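Local coordinates for AxyAgu115A (Amphibacillus xylanus NBRC 15112, PDB 6NPS), which probably hydrolyses glucuronic acid side groups of arabinoglucuronoxylan as a family GH115 alpha-glucuronidase, in coordinated action with alpha-arabinofuranosidases, at residues 169-173 with 209-213; 204-209 with 461-466; 199-205 with 234-240; 407-411 with 430-435. The protein carries 3 engineered substitutions. All coordinates share one frame. Numbering follows the deposited sequence.

Contact 1: residues 169-173 with 209-213; sequences KYRGF and KGNYL
Residues 170-173 and the strand beginning at Tyr212 pair in parallel as neighbours in a TIM barrel, joined by a right-handed beta-alpha-beta crossover through helix 195-207, although the segments as a whole diverge by 63°, 209-211 turning in from the helix. The register pairs Gly172 with Tyr212 (CA-CA 4.6 Å) and Phe173 with Leu213 (5.4 Å). Ahead of the second strand, Lys209 (phi/psi 67/21) ends the helix as C-prime residue of a Schellman motif, and Asn211 (-143/6) turns the chain. Arg171 O accepts Asn211 N at 2.8 Å and, weakly, Tyr212 N at 3.1 Å; Phe173 N reaches Tyr212 O weakly at 3.4 Å. Glycine is needed at 172, because a CB would fall on Tyr212 O; Gly172 CA approaches that oxygen to 3.1 Å in a CA-H...O contact.

Asn211, chi1 p, uses its amide like a peptide group: ND2 donates to Lys169 O (2.9 Å) and OD1 accepts from Arg171 N (2.8 Å), extending the pairing before its own backbone joins the sheet. Phe173 (p) and Leu213 (t, p) lie on one face, packing against Val201 of helix 195-207, with CE1 of Phe173 3.6 Å from CD1 of Leu213. Arg171 (m, t, m) forms a salt bridge with Glu95, and its guanidinium holds the helix end: Arg171 NE and NH2 both donate to Lys209 O, at 2.9 and 2.8 Å.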
# COMPACT_ATOMS: atom_id res chain seq x y z
N LYS A 169 -35.08 32.49 21.98
CA LYS A 169 -36.55 32.47 21.89
C LYS A 169 -37.11 31.11 21.45
O LYS A 169 -38.10 30.62 22.03
CB LYS A 169 -37.05 33.55 20.96
CG LYS A 169 -38.58 33.72 21.08
CD LYS A 169 -39.08 34.90 20.23
CE LYS A 169 -40.58 35.17 20.47
NZ LYS A 169 -41.13 36.23 19.57
N TYR A 170 -36.51 30.48 20.42
CA TYR A 170 -36.92 29.17 19.93
C TYR A 170 -35.76 28.18 20.03
O TYR A 170 -34.66 28.47 19.53
CB TYR A 170 -37.39 29.26 18.49
CG TYR A 170 -38.51 30.26 18.29
CD1 TYR A 170 -39.78 30.03 18.85
CD2 TYR A 170 -38.32 31.46 17.58
CE1 TYR A 170 -40.81 30.90 18.65
CE2 TYR A 170 -39.38 32.36 17.39
CZ TYR A 170 -40.61 32.06 17.94
OH TYR A 170 -41.69 32.92 17.80
N ARG A 171 -35.99 27.02 20.65
CA ARG A 171 -34.90 26.15 21.11
C ARG A 171 -35.33 24.71 20.87
O ARG A 171 -36.36 24.29 21.41
CB ARG A 171 -34.58 26.33 22.62
CG ARG A 171 -34.37 27.77 23.15
CD ARG A 171 -34.40 27.82 24.72
NE ARG A 171 -35.62 27.26 25.29
CZ ARG A 171 -36.82 27.86 25.25
NH1 ARG A 171 -36.94 29.08 24.69
NH2 ARG A 171 -37.87 27.26 25.80
N GLY A 172 -34.58 23.95 20.08
CA GLY A 172 -34.98 22.57 19.91
C GLY A 172 -34.05 21.76 19.04
O GLY A 172 -32.87 22.08 18.88
N PHE A 173 -34.62 20.71 18.44
CA PHE A 173 -33.84 19.79 17.65
C PHE A 173 -34.66 19.23 16.47
O PHE A 173 -35.88 19.40 16.36
CB PHE A 173 -33.28 18.66 18.53
CG PHE A 173 -34.35 17.81 19.25
CD1 PHE A 173 -35.02 16.76 18.57
CD2 PHE A 173 -34.65 18.03 20.59
CE1 PHE A 173 -35.97 15.96 19.23
CE2 PHE A 173 -35.60 17.24 21.27
CZ PHE A 173 -36.27 16.20 20.59
N LYS A 209 -36.49 21.72 28.44
CA LYS A 209 -36.88 23.13 28.34
C LYS A 209 -36.81 23.67 26.91
O LYS A 209 -36.65 24.89 26.71
CB LYS A 209 -36.04 23.99 29.29
CG LYS A 209 -36.11 23.46 30.75
CD LYS A 209 -35.17 24.18 31.68
CE LYS A 209 -33.72 23.88 31.33
NZ LYS A 209 -33.14 22.76 32.14
N GLY A 210 -36.85 22.77 25.91
CA GLY A 210 -36.97 23.18 24.53
C GLY A 210 -38.43 23.51 24.19
O GLY A 210 -39.38 23.26 24.97
N ASN A 211 -38.63 24.13 23.02
CA ASN A 211 -39.99 24.46 22.60
C ASN A 211 -40.21 24.30 21.10
O ASN A 211 -41.31 24.62 20.63
CB ASN A 211 -40.39 25.91 23.04
CG ASN A 211 -39.50 27.01 22.40
OD1 ASN A 211 -38.65 26.71 21.57
ND2 ASN A 211 -39.72 28.28 22.79
N TYR A 212 -39.25 23.78 20.33
CA TYR A 212 -39.32 23.83 18.88
C TYR A 212 -38.79 22.52 18.31
O TYR A 212 -37.79 22.01 18.79
CB TYR A 212 -38.48 25.02 18.37
CG TYR A 212 -38.42 25.28 16.85
CD1 TYR A 212 -37.20 25.32 16.19
CD2 TYR A 212 -39.58 25.59 16.11
CE1 TYR A 212 -37.10 25.59 14.86
CE2 TYR A 212 -39.49 25.85 14.73
CZ TYR A 212 -38.25 25.88 14.13
OH TYR A 212 -38.13 26.14 12.78
N LEU A 213 -39.46 21.98 17.28
CA LEU A 213 -39.09 20.67 16.74
C LEU A 213 -39.19 20.67 15.21
O LEU A 213 -40.17 21.19 14.66
CB LEU A 213 -40.04 19.59 17.31
CG LEU A 213 -39.89 18.16 16.80
CD1 LEU A 213 -38.61 17.53 17.34
CD2 LEU A 213 -41.10 17.34 17.24

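Contact 2: residues 204-209 with 461-466; sequences LLLRLK and LSFFLD
Here the C-terminal end of helix 195-207 packs against the middle of helix 458-469, two helices of the barrel's outer layer; the nearest CA atoms are those of Leu208 and Ser462, 6.3 Å apart. Residues 461-466 are helical throughout, whereas the other segment leaves the helix at Leu208 (phi/psi -83/8) and turns through Lys209 (67/21) in a Schellman motif, with Lys209 N bonded to Leu206 O and Gly210 N to Leu205 O.

Apolar packing centres on Leu208 (m, t). Its CD1 lies 3.8 Å from Leu461 CD2, its CB 3.8 Å from Leu465 CD1, and its CD2 3.6 Å from Ser462 OG, a hydroxyl whose hydrogen bond runs back to Glu458 O. Leu461 (t, p) and Leu465 (m, t), one turn apart, both point at the partner; branched leucines interlock between the helices. Leu205 CD1 adds a looser approach to Leu465 CD1, 4.4 Å.

The charged pair is Lys209 NZ with Asp466 OD1, a 2.9 Å salt bridge; Asp466 OD2 takes Tyr485 OH and a bound glycerol.

Two waters bridge backbone carbonyls. One donates to Leu208 O (3.2 Å) and Ser462 O (2.9 Å), the other to Leu465 O (2.6 Å) and, weakly, Lys209 O (2.9 Å).

Carbonyl oxygens are acceptors only and cannot bond each other, so each water supplies both protons; the helix end is fastened by leucines inside, with solvent and a salt bridge as polar links.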
# COMPACT_ATOMS: atom_id res chain seq x y z
N LEU A 204 -39.55 14.59 25.99
CA LEU A 204 -38.11 14.81 26.11
C LEU A 204 -37.77 16.26 25.82
O LEU A 204 -37.00 16.88 26.57
CB LEU A 204 -37.36 13.88 25.16
CG LEU A 204 -35.87 14.17 25.04
CD1 LEU A 204 -35.08 13.88 26.36
CD2 LEU A 204 -35.27 13.36 23.89
N LEU A 205 -38.31 16.81 24.74
CA LEU A 205 -38.07 18.20 24.36
C LEU A 205 -38.45 19.16 25.49
O LEU A 205 -37.68 20.06 25.87
CB LEU A 205 -38.90 18.54 23.12
CG LEU A 205 -38.78 20.00 22.68
CD1 LEU A 205 -37.36 20.23 22.17
CD2 LEU A 205 -39.80 20.27 21.56
N LEU A 206 -39.67 19.01 26.02
CA LEU A 206 -40.14 19.93 27.05
C LEU A 206 -39.39 19.73 28.38
O LEU A 206 -39.17 20.70 29.12
CB LEU A 206 -41.64 19.76 27.25
CG LEU A 206 -42.57 20.21 26.11
CD1 LEU A 206 -43.98 19.71 26.34
CD2 LEU A 206 -42.57 21.77 26.04
N ARG A 207 -39.01 18.50 28.71
CA ARG A 207 -38.24 18.30 29.94
C ARG A 207 -36.87 18.96 29.85
O ARG A 207 -36.31 19.41 30.88
CB ARG A 207 -38.10 16.81 30.25
CG ARG A 207 -39.37 16.19 30.88
CD ARG A 207 -39.13 14.74 31.28
NE ARG A 207 -40.33 14.02 31.74
CZ ARG A 207 -40.72 13.91 33.02
NH1 ARG A 207 -40.02 14.52 33.99
NH2 ARG A 207 -41.80 13.19 33.35
N LEU A 208 -36.31 19.03 28.63
CA LEU A 208 -35.05 19.75 28.41
C LEU A 208 -35.28 21.24 28.23
O LEU A 208 -34.34 21.96 27.90
CB LEU A 208 -34.32 19.16 27.19
CG LEU A 208 -33.95 17.68 27.32
CD1 LEU A 208 -33.30 17.18 26.03
CD2 LEU A 208 -33.02 17.46 28.48
N LYS A 209 -36.49 21.72 28.44
CA LYS A 209 -36.88 23.13 28.34
C LYS A 209 -36.81 23.67 26.91
O LYS A 209 -36.65 24.89 26.71
CB LYS A 209 -36.04 23.99 29.29
CG LYS A 209 -36.11 23.46 30.75
CD LYS A 209 -35.17 24.18 31.68
CE LYS A 209 -33.72 23.88 31.33
NZ LYS A 209 -33.14 22.76 32.14
N LEU A 461 -27.16 17.15 23.66
CA LEU A 461 -28.47 17.78 23.50
C LEU A 461 -28.91 18.49 24.78
O LEU A 461 -29.45 19.60 24.74
CB LEU A 461 -29.52 16.73 23.07
CG LEU A 461 -30.98 17.27 22.96
CD1 LEU A 461 -31.02 18.39 21.92
CD2 LEU A 461 -31.98 16.14 22.64
N SER A 462 -28.70 17.86 25.94
CA SER A 462 -29.02 18.51 27.20
C SER A 462 -28.23 19.81 27.33
O SER A 462 -28.78 20.85 27.72
CB SER A 462 -28.71 17.55 28.37
OG SER A 462 -29.54 16.39 28.42
N PHE A 463 -26.94 19.77 26.98
CA PHE A 463 -26.08 20.95 27.08
C PHE A 463 -26.56 22.06 26.14
O PHE A 463 -26.63 23.23 26.53
CB PHE A 463 -24.62 20.55 26.77
CG PHE A 463 -23.70 21.75 26.81
CD1 PHE A 463 -23.48 22.39 28.01
CD2 PHE A 463 -23.14 22.27 25.65
CE1 PHE A 463 -22.70 23.54 28.09
CE2 PHE A 463 -22.32 23.42 25.71
CZ PHE A 463 -22.12 24.05 26.94
N PHE A 464 -26.82 21.70 24.88
CA PHE A 464 -27.23 22.66 23.86
C PHE A 464 -28.50 23.39 24.29
O PHE A 464 -28.57 24.63 24.24
CB PHE A 464 -27.46 21.90 22.55
CG PHE A 464 -27.80 22.78 21.35
CD1 PHE A 464 -29.12 22.98 20.99
CD2 PHE A 464 -26.79 23.29 20.54
CE1 PHE A 464 -29.47 23.78 19.87
CE2 PHE A 464 -27.10 24.09 19.43
CZ PHE A 464 -28.46 24.32 19.08
N LEU A 465 -29.48 22.64 24.80
CA LEU A 465 -30.73 23.25 25.24
C LEU A 465 -30.62 23.93 26.62
O LEU A 465 -31.40 24.85 26.91
CB LEU A 465 -31.83 22.17 25.25
CG LEU A 465 -32.20 21.69 23.82
CD1 LEU A 465 -33.26 20.61 23.84
CD2 LEU A 465 -32.68 22.85 22.94
N ASP A 466 -29.66 23.52 27.46
CA ASP A 466 -29.47 24.24 28.72
C ASP A 466 -28.78 25.56 28.46
O ASP A 466 -29.09 26.57 29.09
CB ASP A 466 -28.62 23.41 29.70
CG ASP A 466 -29.46 22.63 30.70
OD1 ASP A 466 -30.47 23.19 31.17
OD2 ASP A 466 -29.11 21.45 31.01
O HOH W 1 -31.48 20.77 28.82
O HOH W 2 -33.83 24.89 25.96

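Contact 3: residues 199-205 with 234-240; sequences DHVFELL and LADEYGV
Phe202 gives up about 100 Å² to the other segment, more than any other residue here. It lies on helix 199-205, which runs roughly parallel to helix 234-238: the short axes pass 10.7 Å apart at a signed crossing angle of -27°. Directed toward the partner helix, with chi1 m, its flat ring fills the gap. Ala235 CA, on a small residue, sits over one ring face, and Ala235 CB is 3.6 Å from Phe202 CZ; Leu234 CG lies at the ring edge, 3.8 Å from Phe202 CE2.

Val240 packs toward the C-terminal ends of the two segments. The helix before it stops in a Schellman motif whose C-prime residue, Gly239, takes phi/psi 75/23, angles that call for glycine. This turn brings Val240 CG1 to 3.6 Å from Leu205 CD2, and its CG2 to 4.0 Å from Phe202 CB.

Toward the N-terminal end of 199-205, Asp199 (chi1 t) accepts a hydrogen bond from Tyr238, OH to OD2 2.6 Å, while its OD1 forms a salt bridge with Lys38. The tyrosine ring lies beside Phe202, its hydroxyl meeting the carboxylate. Such near-parallel packing of consecutive helices, with Leu213 of the intervening strand touching both Phe202 and Val240, is typical of the outer layer of a beta/alpha barrel.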
# COMPACT_ATOMS: atom_id res chain seq x y z
N ASP A 199 -45.35 11.41 21.37
CA ASP A 199 -45.57 11.83 22.75
C ASP A 199 -44.27 11.74 23.56
O ASP A 199 -43.96 12.65 24.34
CB ASP A 199 -46.70 10.99 23.36
CG ASP A 199 -47.17 11.54 24.69
OD1 ASP A 199 -47.05 10.81 25.70
OD2 ASP A 199 -47.64 12.70 24.74
N HIS A 200 -43.47 10.70 23.34
CA HIS A 200 -42.17 10.59 24.03
C HIS A 200 -41.16 11.65 23.57
O HIS A 200 -40.35 12.16 24.36
CB HIS A 200 -41.59 9.20 23.82
CG HIS A 200 -42.47 8.10 24.31
ND1 HIS A 200 -42.46 7.66 25.62
CD2 HIS A 200 -43.40 7.34 23.67
CE1 HIS A 200 -43.33 6.69 25.77
NE2 HIS A 200 -43.92 6.48 24.60
N VAL A 201 -41.15 11.94 22.26
CA VAL A 201 -40.31 13.01 21.72
C VAL A 201 -40.71 14.35 22.33
O VAL A 201 -39.86 15.15 22.74
CB VAL A 201 -40.42 13.04 20.18
CG1 VAL A 201 -39.72 14.26 19.59
CG2 VAL A 201 -39.87 11.77 19.61
N PHE A 202 -42.02 14.65 22.34
CA PHE A 202 -42.47 15.92 22.89
C PHE A 202 -42.08 16.03 24.37
O PHE A 202 -41.69 17.10 24.83
CB PHE A 202 -43.98 16.09 22.74
CG PHE A 202 -44.48 16.07 21.29
CD1 PHE A 202 -43.67 16.48 20.23
CD2 PHE A 202 -45.77 15.64 21.01
CE1 PHE A 202 -44.15 16.45 18.92
CE2 PHE A 202 -46.26 15.60 19.69
CZ PHE A 202 -45.46 16.03 18.65
N GLU A 203 -42.22 14.94 25.13
CA GLU A 203 -41.89 14.98 26.55
C GLU A 203 -40.41 15.26 26.76
O GLU A 203 -40.04 16.08 27.61
CB GLU A 203 -42.29 13.67 27.22
CG GLU A 203 -42.11 13.68 28.73
CD GLU A 203 -42.39 12.33 29.42
OE1 GLU A 203 -43.09 11.46 28.85
OE2 GLU A 203 -41.91 12.17 30.57
N LEU A 204 -39.55 14.59 25.99
CA LEU A 204 -38.11 14.81 26.11
C LEU A 204 -37.77 16.26 25.82
O LEU A 204 -37.00 16.88 26.57
CB LEU A 204 -37.36 13.88 25.16
CG LEU A 204 -35.87 14.17 25.04
CD1 LEU A 204 -35.08 13.88 26.36
CD2 LEU A 204 -35.27 13.36 23.89
N LEU A 205 -38.31 16.81 24.74
CA LEU A 205 -38.07 18.20 24.36
C LEU A 205 -38.45 19.16 25.49
O LEU A 205 -37.68 20.06 25.87
CB LEU A 205 -38.90 18.54 23.12
CG LEU A 205 -38.78 20.00 22.68
CD1 LEU A 205 -37.36 20.23 22.17
CD2 LEU A 205 -39.80 20.27 21.56
N LEU A 234 -51.37 16.92 18.71
CA LEU A 234 -50.72 16.68 20.00
C LEU A 234 -49.63 17.71 20.27
O LEU A 234 -49.52 18.23 21.39
CB LEU A 234 -50.13 15.25 20.02
CG LEU A 234 -49.54 14.75 21.36
CD1 LEU A 234 -50.63 14.80 22.45
CD2 LEU A 234 -48.93 13.35 21.27
N ALA A 235 -48.81 18.03 19.26
CA ALA A 235 -47.79 19.06 19.45
C ALA A 235 -48.43 20.38 19.90
O ALA A 235 -47.98 21.02 20.86
CB ALA A 235 -46.99 19.28 18.15
N ASP A 236 -49.48 20.78 19.20
CA ASP A 236 -50.16 22.03 19.49
C ASP A 236 -50.77 22.02 20.89
O ASP A 236 -50.75 23.04 21.58
CB ASP A 236 -51.23 22.25 18.44
CG ASP A 236 -52.07 23.47 18.72
OD1 ASP A 236 -51.59 24.60 18.45
OD2 ASP A 236 -53.21 23.29 19.21
N GLU A 237 -51.31 20.88 21.33
CA GLU A 237 -51.81 20.75 22.70
C GLU A 237 -50.70 21.00 23.74
O GLU A 237 -50.89 21.72 24.72
CB GLU A 237 -52.42 19.37 22.88
CG GLU A 237 -53.17 19.19 24.16
CD GLU A 237 -53.89 17.86 24.25
OE1 GLU A 237 -53.50 16.90 23.53
OE2 GLU A 237 -54.86 17.78 25.04
N TYR A 238 -49.53 20.40 23.53
CA TYR A 238 -48.44 20.60 24.45
C TYR A 238 -47.74 21.95 24.28
O TYR A 238 -46.93 22.31 25.14
CB TYR A 238 -47.40 19.51 24.26
CG TYR A 238 -47.70 18.15 24.88
CD1 TYR A 238 -48.02 18.03 26.24
CD2 TYR A 238 -47.61 17.00 24.12
CE1 TYR A 238 -48.25 16.79 26.81
CE2 TYR A 238 -47.85 15.77 24.67
CZ TYR A 238 -48.17 15.65 26.01
OH TYR A 238 -48.41 14.40 26.53
N GLY A 239 -48.01 22.68 23.21
CA GLY A 239 -47.23 23.88 22.94
C GLY A 239 -45.84 23.61 22.43
O GLY A 239 -44.97 24.47 22.57
N VAL A 240 -45.59 22.45 21.84
CA VAL A 240 -44.39 22.22 21.04
C VAL A 240 -44.60 22.93 19.70
O VAL A 240 -45.49 22.57 18.94
CB VAL A 240 -44.11 20.73 20.85
CG1 VAL A 240 -42.95 20.50 19.84
CG2 VAL A 240 -43.83 20.08 22.20

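Contact 4: residues 407-411 with 430-435; sequences MYYHF and KIWEQM
A Met-aromatic contact stands out: Met435 SD lies 4.2 Å from the centroid of the Tyr409 ring, in an oblique position 35° off the ring normal, and 3.6 Å from Tyr409 CD1. Strand 407-410 and helix 430-435 run nearly antiparallel (161°), their axes 11.2 Å apart. Met407 and Tyr409, two residues apart on the strand, project toward the helix, while Tyr408 between them points away. The long flexible side chain of Met435 (m, m, m) bends to meet both: its CE is 3.8 Å from Met407 CG. Tyr409 (chi1 t) reaches past Ile431, its OH 3.9 Å from Gln434 CG and weakly hydrogen-bonded to Gly388 O. Beyond the strand, Phe411 (m) brings CE1 to 3.6 Å from Ile431 CD1, so bulky apolar groups fill the gap. This is the strand-to-helix half of a beta-alpha-beta unit of the barrel: strand 446-450 follows and pairs beside 405-410, while helix 458-469 packs on Met435 through Phe464.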
# COMPACT_ATOMS: atom_id res chain seq x y z
N MET A 407 -29.67 29.75 14.31
CA MET A 407 -28.51 28.90 14.01
C MET A 407 -28.98 27.46 13.95
O MET A 407 -29.66 26.96 14.86
CB MET A 407 -27.39 29.04 15.05
CG MET A 407 -26.14 28.10 14.77
SD MET A 407 -25.40 28.41 13.12
CE MET A 407 -25.01 30.15 13.24
N TYR A 408 -28.61 26.79 12.86
CA TYR A 408 -28.86 25.37 12.65
C TYR A 408 -27.51 24.65 12.75
O TYR A 408 -26.62 24.89 11.93
CB TYR A 408 -29.53 25.17 11.29
CG TYR A 408 -29.71 23.73 10.89
CD1 TYR A 408 -29.96 22.75 11.84
CD2 TYR A 408 -29.64 23.36 9.55
CE1 TYR A 408 -30.11 21.40 11.46
CE2 TYR A 408 -29.82 22.03 9.15
CZ TYR A 408 -30.03 21.06 10.12
OH TYR A 408 -30.18 19.75 9.73
N TYR A 409 -27.36 23.82 13.78
CA TYR A 409 -26.12 23.18 14.20
C TYR A 409 -26.28 21.67 14.02
O TYR A 409 -27.41 21.17 13.95
CB TYR A 409 -25.79 23.56 15.66
CG TYR A 409 -24.34 23.32 16.04
CD1 TYR A 409 -23.34 24.23 15.69
CD2 TYR A 409 -23.99 22.19 16.75
CE1 TYR A 409 -21.99 24.00 16.03
CE2 TYR A 409 -22.62 21.94 17.10
CZ TYR A 409 -21.65 22.86 16.74
OH TYR A 409 -20.31 22.65 17.06
N HIS A 410 -25.17 20.94 13.83
CA HIS A 410 -25.23 19.49 13.60
C HIS A 410 -24.45 18.72 14.67
O HIS A 410 -23.27 18.99 14.90
CB HIS A 410 -24.64 19.11 12.23
CG HIS A 410 -25.54 19.42 11.07
ND1 HIS A 410 -25.68 20.70 10.58
CD2 HIS A 410 -26.35 18.63 10.32
CE1 HIS A 410 -26.52 20.68 9.57
NE2 HIS A 410 -26.94 19.44 9.38
N PHE A 411 -25.12 17.73 15.28
CA PHE A 411 -24.50 16.62 16.00
C PHE A 411 -24.48 15.36 15.16
O PHE A 411 -23.99 14.34 15.64
CB PHE A 411 -25.27 16.28 17.30
CG PHE A 411 -25.30 17.37 18.34
CD1 PHE A 411 -24.42 18.44 18.29
CD2 PHE A 411 -26.21 17.31 19.38
CE1 PHE A 411 -24.42 19.42 19.27
CE2 PHE A 411 -26.24 18.31 20.36
CZ PHE A 411 -25.35 19.37 20.30
N LYS A 430 -16.14 22.19 22.33
CA LYS A 430 -16.33 22.70 20.98
C LYS A 430 -17.73 23.30 20.81
O LYS A 430 -17.89 24.39 20.23
CB LYS A 430 -16.10 21.57 19.99
CG LYS A 430 -16.48 21.88 18.54
CD LYS A 430 -15.44 22.69 17.84
CE LYS A 430 -15.76 22.84 16.34
NZ LYS A 430 -15.21 21.76 15.48
N ILE A 431 -18.74 22.59 21.29
CA ILE A 431 -20.12 23.11 21.21
C ILE A 431 -20.21 24.44 21.93
O ILE A 431 -20.86 25.38 21.44
CB ILE A 431 -21.13 22.11 21.78
CG1 ILE A 431 -21.10 20.81 20.99
CG2 ILE A 431 -22.56 22.66 21.71
CD1 ILE A 431 -21.83 19.66 21.72
N TRP A 432 -19.63 24.53 23.14
CA TRP A 432 -19.67 25.78 23.89
C TRP A 432 -19.00 26.89 23.10
O TRP A 432 -19.55 27.99 22.97
CB TRP A 432 -19.01 25.61 25.27
CG TRP A 432 -18.95 26.87 26.06
CD1 TRP A 432 -19.86 27.28 26.99
CD2 TRP A 432 -17.96 27.90 25.98
NE1 TRP A 432 -19.49 28.49 27.50
CE2 TRP A 432 -18.32 28.89 26.91
CE3 TRP A 432 -16.79 28.07 25.23
CZ2 TRP A 432 -17.57 30.05 27.09
CZ3 TRP A 432 -16.05 29.23 25.42
CH2 TRP A 432 -16.43 30.19 26.35
N GLU A 433 -17.82 26.62 22.53
CA GLU A 433 -17.08 27.67 21.84
C GLU A 433 -17.85 28.17 20.61
O GLU A 433 -17.90 29.37 20.33
CB GLU A 433 -15.70 27.16 21.43
CG GLU A 433 -14.79 28.22 20.81
CD GLU A 433 -14.73 28.09 19.28
OE1 GLU A 433 -15.05 26.98 18.77
OE2 GLU A 433 -14.35 29.07 18.61
N GLN A 434 -18.40 27.25 19.83
CA GLN A 434 -19.10 27.67 18.62
C GLN A 434 -20.43 28.36 18.97
O GLN A 434 -20.76 29.42 18.43
CB GLN A 434 -19.34 26.46 17.72
CG GLN A 434 -18.07 25.83 17.16
CD GLN A 434 -17.38 26.76 16.19
OE1 GLN A 434 -17.93 27.11 15.17
NE2 GLN A 434 -16.16 27.16 16.52
N MET A 435 -21.24 27.73 19.83
CA MET A 435 -22.57 28.30 20.08
C MET A 435 -22.50 29.57 20.91
O MET A 435 -23.33 30.46 20.71
CB MET A 435 -23.50 27.28 20.74
CG MET A 435 -23.97 26.13 19.80
SD MET A 435 -24.50 26.63 18.14
CE MET A 435 -26.01 27.60 18.52

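How the contacts relate
All four contacts belong to one beta/alpha barrel. Contact 1 pairs its first two strands, 170-174 and 212-214; contact 3 packs helix 195-207, which joins them, on the next helix, 230-238; contact 2 sets the same helix 195-207 against helix 458-469, which follows the last strand. Contacts 1 and 2 have centres about 8 Å apart and share Lys209, and contacts 2 and 3 share Leu204 and Leu205. Contact 4 lies about 14 Å from contact 2, centre to centre, and is nested in the long loop that contact 2 closes; Phe464 and Met435 touch between them. Contact 2 thus spans some 250 residues, outside the join of strands 170-174 and 446-450; the others are local.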